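Local structure of flavin-containing monooxygenase (Allium sativum, 6WPU) at residues G317-Y320 / F324-L327; G155-K160 / A329-F334; L101-V106 / R132-S137. The protein is an FAD-dependent monooxygenase of garlic that probably oxygenates the sulfur of S-allyl-L-cysteine. All coordinates share one frame; numbering follows the deposited sequence.

Contact 1: residues G317-Y320 / F324-L327; sequences GPLY and FPPL
Y320 and F324 form a single antiparallel bridge, a hydrogen-bonded pair that closes a tight turn in the loop between strands 315-317 and 332-334, the latter an edge strand of the parallel Rossmann-type sheet. Two backbone bonds define the pair: Y320 N to F324 O at 2.6 Å, nearly straight at 168°, and F324 N to Y320 O at 3.1 Å. The side chains start on a common face, with CB of Y320 and CB of F324 4.2 Å apart, but their rings then leave the partner segment. Y320 does so with CG anti to the backbone N (chi1 174°), and its side chain touches M370 and D373 of helix 367-383. F324 instead meets W353 of helix 343-358 edge-to-face, and W353 also touches Y320, which ties the turn to that helix. One residue along, L319 and P325 lie side by side and point the same way, with L319 CD2 3.7 Å from P325 CG; both also pack on F334. Beyond them side chains matter less than the carbonyl of P318. Its O receives a CA-H contact from P325 CA at 3.4 Å (163° at the hydrogen) and is approached by P326 CD at 3.2 Å.

Contact 2: residues G155-K160 / A329-F334; sequences GKWTVK and APSLSF
The indole N-H of W157 is bound to the hydroxyl of S331: NE1 lies 2.8 Å from OG, the angle at the hydrogen is 173°, and OG sits at the ring edge only 3° out of the indole plane. S331 OG in turn is hydrogen-bonded to the carbonyl O of L328, linking the tryptophan to the 328-331 loop. The S331 chi1 of 74° sets OG between the backbone N and the carbonyl carbon, turned to meet the indole. The benzo part of the same ring makes the apolar half of the contact. W157 CZ2 is 3.8 Å from L332 CB and CH2 is 4.1 Å from L332 CD2, the two side chains crossing at about a right angle. In the next shell V149, M151 and V176 touch the indole, and a backbone hydrogen bond with F173 ties W157 to the adjacent strand 168-173. A phenylalanine here would probably leave S331 OG without its N-H donor and open a gap beside L332. The arrangement fits the FAD-binding Rossmann-type domain of this flavoprotein class, in which a three-stranded antiparallel meander, here 144-151, 157-163 and 168-173, connects strand 140-142 to 175-178 of the parallel sheet, with 332-334 an outer strand.

Contact 3: residues L101-V106 / R132-S137; sequences LDYPFV and REFGVS
The carboxylate of D102, which comes within 4.5 Å of the F134 ring (D102 OD1 to F134 CZ), is gripped by two arginines: R39 NH1 forms a salt bridge with OD1 and R43 NH2 one with OD2. Both belong to helix 32-43, the helix that follows the first strand of the Rossmann-type sheet, and the paired charges are likely to keep D102 ionised. The contact itself is a T-shaped aromatic pair between the loop carrying Y103 and the C-terminal end of helix 120-133. F134, the first residue to leave helical geometry there, directs its edge at the face of Y103, with centroids 5.3 Å apart and planes at 72°. The nearest approach is F134 CE2 to Y103 CD1, 3.7 Å, with CE2 above the tyrosine ring but offset toward its rim. F134 also has R39 as a cation-pi partner and R42 on its carbonyl O, and a sulfate ion, probably from the crystallisation liquor, lies about 3 Å from its side chain at the nearest atoms. Within its own segment, E133 CG sits over the centre of the F134 ring, 3.8 Å above the plane. The glutamate chain bends at chi2 (66°), and this same CG lies 3.9 Å from Y103 CE1. Beside it, E133 CB approaches Y103 OH at 3.9 Å.

Contacts 1 and 2 share the approach to strand 332-334: contact 1 is nested inside the chain loop closed by contact 2, and the two touch, with P325 CD 3.1 Å from L332 O and F324 CE1 packed on P330 CA. Contact 1 is buried and held mainly by backbone bonds and proline packing. Contact 2, partly buried, combines one side-chain hydrogen bond with indole-leucine packing, joining meander to sheet edge. Contact 3 stands apart at the surface, its nearest atoms about 17 Å from contact 1 and about 15 Å from contact 2. It has no hydrogen bond between its segments, relying on aromatic packing flanked by arginines of helix 32-43.

Contact 1: residues G317-Y320 / F324-L327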
# COMPACT_ATOMS: atom_id res chain seq x y z
N GLY A 317 10.21 4.64 -12.41
CA GLY A 317 10.45 3.95 -13.65
C GLY A 317 11.40 4.64 -14.61
O GLY A 317 12.42 5.20 -14.20
N PRO A 318 11.06 4.63 -15.91
CA PRO A 318 9.79 4.19 -16.52
C PRO A 318 9.41 2.71 -16.32
O PRO A 318 10.29 1.83 -16.33
CB PRO A 318 10.00 4.50 -18.01
CG PRO A 318 11.48 4.56 -18.19
CD PRO A 318 12.00 5.15 -16.92
N LEU A 319 8.12 2.46 -16.10
CA LEU A 319 7.59 1.12 -15.86
C LEU A 319 6.44 0.87 -16.81
O LEU A 319 5.43 1.58 -16.78
CB LEU A 319 7.11 0.94 -14.42
CG LEU A 319 8.15 0.97 -13.30
CD1 LEU A 319 7.48 0.67 -11.97
CD2 LEU A 319 9.29 0.01 -13.59
N TYR A 320 6.60 -0.14 -17.66
CA TYR A 320 5.54 -0.52 -18.58
C TYR A 320 4.42 -1.17 -17.78
O TYR A 320 4.66 -2.12 -17.02
CB TYR A 320 6.10 -1.47 -19.64
CG TYR A 320 5.06 -2.04 -20.57
CD1 TYR A 320 4.28 -1.20 -21.38
CD2 TYR A 320 4.85 -3.41 -20.63
CE1 TYR A 320 3.32 -1.74 -22.23
CE2 TYR A 320 3.90 -3.95 -21.47
CZ TYR A 320 3.14 -3.12 -22.27
OH TYR A 320 2.20 -3.68 -23.11
N PHE A 324 7.10 -3.32 -15.50
CA PHE A 324 8.32 -3.72 -16.20
C PHE A 324 9.16 -2.53 -16.62
O PHE A 324 8.70 -1.74 -17.46
CB PHE A 324 7.97 -4.54 -17.45
CG PHE A 324 7.55 -5.95 -17.18
CD1 PHE A 324 8.47 -6.88 -16.69
CD2 PHE A 324 6.27 -6.38 -17.48
CE1 PHE A 324 8.09 -8.22 -16.47
CE2 PHE A 324 5.89 -7.71 -17.28
CZ PHE A 324 6.81 -8.63 -16.77
N PRO A 325 10.38 -2.38 -16.14
CA PRO A 325 11.31 -1.42 -16.76
C PRO A 325 11.63 -1.84 -18.18
O PRO A 325 12.17 -2.93 -18.40
CB PRO A 325 12.56 -1.49 -15.87
CG PRO A 325 12.11 -2.17 -14.60
CD PRO A 325 10.98 -3.09 -15.00
N PRO A 326 11.29 -1.01 -19.19
CA PRO A 326 11.41 -1.47 -20.58
C PRO A 326 12.79 -1.99 -20.93
O PRO A 326 12.89 -3.04 -21.59
CB PRO A 326 11.06 -0.21 -21.39
CG PRO A 326 10.13 0.56 -20.48
CD PRO A 326 10.69 0.34 -19.09
N LEU A 327 13.86 -1.33 -20.49
CA LEU A 327 15.20 -1.77 -20.85
C LEU A 327 15.62 -3.05 -20.13
O LEU A 327 16.54 -3.72 -20.60
CB LEU A 327 16.22 -0.66 -20.57
CG LEU A 327 16.10 0.50 -21.54
CD1 LEU A 327 17.16 1.57 -21.27
CD2 LEU A 327 16.19 -0.02 -22.97

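Contact 2: residues G155-K160 / A329-F334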
# COMPACT_ATOMS: atom_id res chain seq x y z
N GLY A 155 22.93 -10.57 -18.34
CA GLY A 155 21.53 -10.37 -18.08
C GLY A 155 21.00 -11.05 -16.84
O GLY A 155 19.79 -10.99 -16.59
N LYS A 156 21.85 -11.71 -16.07
CA LYS A 156 21.42 -12.29 -14.81
C LYS A 156 21.56 -11.27 -13.68
O LYS A 156 22.18 -10.22 -13.82
CB LYS A 156 22.23 -13.55 -14.52
CG LYS A 156 22.26 -14.55 -15.68
CD LYS A 156 20.86 -14.80 -16.23
CE LYS A 156 20.83 -15.90 -17.31
NZ LYS A 156 19.42 -16.14 -17.77
N TRP A 157 20.95 -11.59 -12.54
CA TRP A 157 20.93 -10.70 -11.40
C TRP A 157 21.57 -11.39 -10.21
O TRP A 157 21.42 -12.60 -10.03
CB TRP A 157 19.50 -10.27 -11.06
CG TRP A 157 18.89 -9.36 -12.10
CD1 TRP A 157 18.24 -9.73 -13.25
CD2 TRP A 157 18.90 -7.93 -12.08
NE1 TRP A 157 17.84 -8.61 -13.95
CE2 TRP A 157 18.23 -7.49 -13.25
CE3 TRP A 157 19.41 -6.97 -11.20
CZ2 TRP A 157 18.05 -6.14 -13.56
CZ3 TRP A 157 19.23 -5.63 -11.49
CH2 TRP A 157 18.55 -5.23 -12.66
N THR A 158 22.27 -10.61 -9.39
CA THR A 158 22.78 -11.07 -8.11
C THR A 158 22.04 -10.33 -7.01
O THR A 158 21.99 -9.10 -7.02
CB THR A 158 24.29 -10.85 -7.99
OG1 THR A 158 24.95 -11.61 -9.01
CG2 THR A 158 24.77 -11.31 -6.63
N VAL A 159 21.43 -11.09 -6.11
CA VAL A 159 20.79 -10.55 -4.92
C VAL A 159 21.70 -10.83 -3.73
O VAL A 159 22.02 -11.99 -3.44
CB VAL A 159 19.40 -11.16 -4.70
CG1 VAL A 159 18.75 -10.57 -3.44
CG2 VAL A 159 18.53 -10.92 -5.93
N LYS A 160 22.12 -9.77 -3.05
CA LYS A 160 22.94 -9.87 -1.85
C LYS A 160 22.08 -9.51 -0.65
O LYS A 160 21.34 -8.52 -0.70
CB LYS A 160 24.15 -8.96 -1.97
CG LYS A 160 25.00 -8.89 -0.73
CD LYS A 160 26.19 -7.96 -0.94
CE LYS A 160 26.87 -7.62 0.39
NZ LYS A 160 27.35 -6.21 0.43
N ALA A 329 13.29 -5.53 -18.98
CA ALA A 329 12.18 -6.47 -18.94
C ALA A 329 12.52 -7.71 -19.75
O ALA A 329 13.15 -7.60 -20.81
CB ALA A 329 10.91 -5.84 -19.50
N PRO A 330 12.10 -8.91 -19.31
CA PRO A 330 11.30 -9.16 -18.11
C PRO A 330 12.10 -9.57 -16.87
O PRO A 330 11.49 -9.99 -15.88
CB PRO A 330 10.41 -10.31 -18.54
CG PRO A 330 11.35 -11.15 -19.44
CD PRO A 330 12.22 -10.13 -20.15
N SER A 331 13.43 -9.47 -16.91
CA SER A 331 14.23 -9.97 -15.79
C SER A 331 14.09 -9.10 -14.54
O SER A 331 14.44 -9.54 -13.44
CB SER A 331 15.70 -10.08 -16.23
OG SER A 331 16.33 -8.81 -16.34
N LEU A 332 13.57 -7.88 -14.66
CA LEU A 332 13.26 -7.10 -13.47
C LEU A 332 11.82 -6.64 -13.57
O LEU A 332 11.39 -6.17 -14.62
CB LEU A 332 14.23 -5.92 -13.31
CG LEU A 332 13.97 -5.03 -12.09
CD1 LEU A 332 14.28 -5.77 -10.78
CD2 LEU A 332 14.77 -3.74 -12.19
N SER A 333 11.06 -6.80 -12.48
CA SER A 333 9.67 -6.38 -12.44
C SER A 333 9.29 -5.96 -11.02
O SER A 333 9.98 -6.30 -10.04
CB SER A 333 8.75 -7.49 -12.94
OG SER A 333 8.85 -8.62 -12.10
N PHE A 334 8.18 -5.23 -10.92
CA PHE A 334 7.68 -4.71 -9.65
C PHE A 334 6.22 -5.12 -9.47
O PHE A 334 5.41 -4.92 -10.38
CB PHE A 334 7.78 -3.18 -9.58
CG PHE A 334 9.19 -2.65 -9.61
CD1 PHE A 334 9.89 -2.59 -10.80
CD2 PHE A 334 9.79 -2.20 -8.44
CE1 PHE A 334 11.20 -2.11 -10.83
CE2 PHE A 334 11.10 -1.71 -8.46
CZ PHE A 334 11.80 -1.66 -9.66

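Contact 3: residues L101-V106 / R132-S137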
# COMPACT_ATOMS: atom_id res chain seq x y z
N LEU A 101 -8.41 -13.60 -5.88
CA LEU A 101 -9.48 -14.03 -6.77
C LEU A 101 -9.85 -15.50 -6.60
O LEU A 101 -11.00 -15.89 -6.85
CB LEU A 101 -9.08 -13.75 -8.22
CG LEU A 101 -8.87 -12.26 -8.51
CD1 LEU A 101 -8.34 -12.04 -9.90
CD2 LEU A 101 -10.17 -11.49 -8.29
N ASP A 102 -8.90 -16.34 -6.21
CA ASP A 102 -9.22 -17.76 -6.05
C ASP A 102 -9.15 -18.19 -4.59
O ASP A 102 -8.98 -19.37 -4.29
CB ASP A 102 -8.30 -18.63 -6.92
CG ASP A 102 -6.85 -18.57 -6.46
OD1 ASP A 102 -6.51 -17.72 -5.60
OD2 ASP A 102 -6.05 -19.39 -6.96
N TYR A 103 -9.28 -17.24 -3.66
CA TYR A 103 -9.13 -17.53 -2.24
C TYR A 103 -9.99 -16.53 -1.47
O TYR A 103 -9.48 -15.55 -0.91
CB TYR A 103 -7.67 -17.43 -1.82
CG TYR A 103 -7.38 -18.14 -0.52
CD1 TYR A 103 -7.62 -19.51 -0.38
CD2 TYR A 103 -6.87 -17.44 0.57
CE1 TYR A 103 -7.36 -20.16 0.80
CE2 TYR A 103 -6.61 -18.08 1.77
CZ TYR A 103 -6.85 -19.44 1.88
OH TYR A 103 -6.58 -20.07 3.06
N PRO A 104 -11.30 -16.76 -1.42
CA PRO A 104 -12.21 -15.74 -0.86
C PRO A 104 -11.90 -15.42 0.59
O PRO A 104 -11.64 -16.31 1.40
CB PRO A 104 -13.59 -16.40 -0.99
CG PRO A 104 -13.43 -17.34 -2.17
CD PRO A 104 -12.03 -17.86 -2.06
N PHE A 105 -11.94 -14.13 0.91
CA PHE A 105 -11.66 -13.65 2.27
C PHE A 105 -12.93 -13.78 3.12
O PHE A 105 -13.47 -12.80 3.64
CB PHE A 105 -11.13 -12.22 2.22
CG PHE A 105 -10.70 -11.65 3.56
CD1 PHE A 105 -10.54 -12.45 4.68
CD2 PHE A 105 -10.44 -10.28 3.68
CE1 PHE A 105 -10.15 -11.91 5.90
CE2 PHE A 105 -10.04 -9.73 4.90
CZ PHE A 105 -9.90 -10.54 6.01
N VAL A 106 -13.41 -15.02 3.23
CA VAL A 106 -14.62 -15.30 4.00
C VAL A 106 -14.26 -15.51 5.46
O VAL A 106 -13.08 -15.56 5.83
CB VAL A 106 -15.40 -16.50 3.43
CG1 VAL A 106 -16.01 -16.15 2.08
CG2 VAL A 106 -14.50 -17.74 3.31
N ARG A 132 0.01 -20.86 4.06
CA ARG A 132 -0.01 -22.30 4.29
C ARG A 132 -0.72 -23.02 3.15
O ARG A 132 -0.22 -24.03 2.64
CB ARG A 132 -0.69 -22.63 5.62
CG ARG A 132 0.19 -22.41 6.84
CD ARG A 132 -0.47 -22.88 8.14
NE ARG A 132 -1.63 -22.06 8.51
CZ ARG A 132 -1.58 -21.00 9.32
NH1 ARG A 132 -0.43 -20.61 9.84
NH2 ARG A 132 -2.69 -20.33 9.59
N GLU A 133 -1.88 -22.51 2.73
CA GLU A 133 -2.69 -23.24 1.76
C GLU A 133 -1.92 -23.48 0.46
O GLU A 133 -2.04 -24.55 -0.15
CB GLU A 133 -3.98 -22.48 1.46
CG GLU A 133 -4.84 -23.12 0.39
CD GLU A 133 -5.38 -24.48 0.81
OE1 GLU A 133 -5.66 -24.65 2.02
OE2 GLU A 133 -5.52 -25.36 -0.06
N PHE A 134 -1.12 -22.51 0.04
CA PHE A 134 -0.44 -22.60 -1.24
C PHE A 134 1.05 -22.89 -1.08
O PHE A 134 1.83 -22.71 -2.03
CB PHE A 134 -0.70 -21.32 -2.04
CG PHE A 134 -2.18 -21.11 -2.31
CD1 PHE A 134 -2.87 -21.95 -3.18
CD2 PHE A 134 -2.89 -20.12 -1.65
CE1 PHE A 134 -4.22 -21.78 -3.42
CE2 PHE A 134 -4.25 -19.94 -1.88
CZ PHE A 134 -4.92 -20.77 -2.76
N GLY A 135 1.46 -23.39 0.09
CA GLY A 135 2.81 -23.87 0.32
C GLY A 135 3.88 -22.82 0.18
O GLY A 135 5.04 -23.16 -0.08
N VAL A 136 3.53 -21.54 0.33
CA VAL A 136 4.50 -20.46 0.17
C VAL A 136 5.27 -20.18 1.46
O VAL A 136 6.49 -20.00 1.43
CB VAL A 136 3.79 -19.18 -0.33
CG1 VAL A 136 4.75 -18.00 -0.28
CG2 VAL A 136 3.27 -19.38 -1.74
N SER A 137 4.56 -20.13 2.60
CA SER A 137 5.18 -19.71 3.86
C SER A 137 6.42 -20.53 4.19
O SER A 137 7.46 -19.98 4.59
CB SER A 137 4.17 -19.85 5.01
OG SER A 137 3.11 -18.94 4.89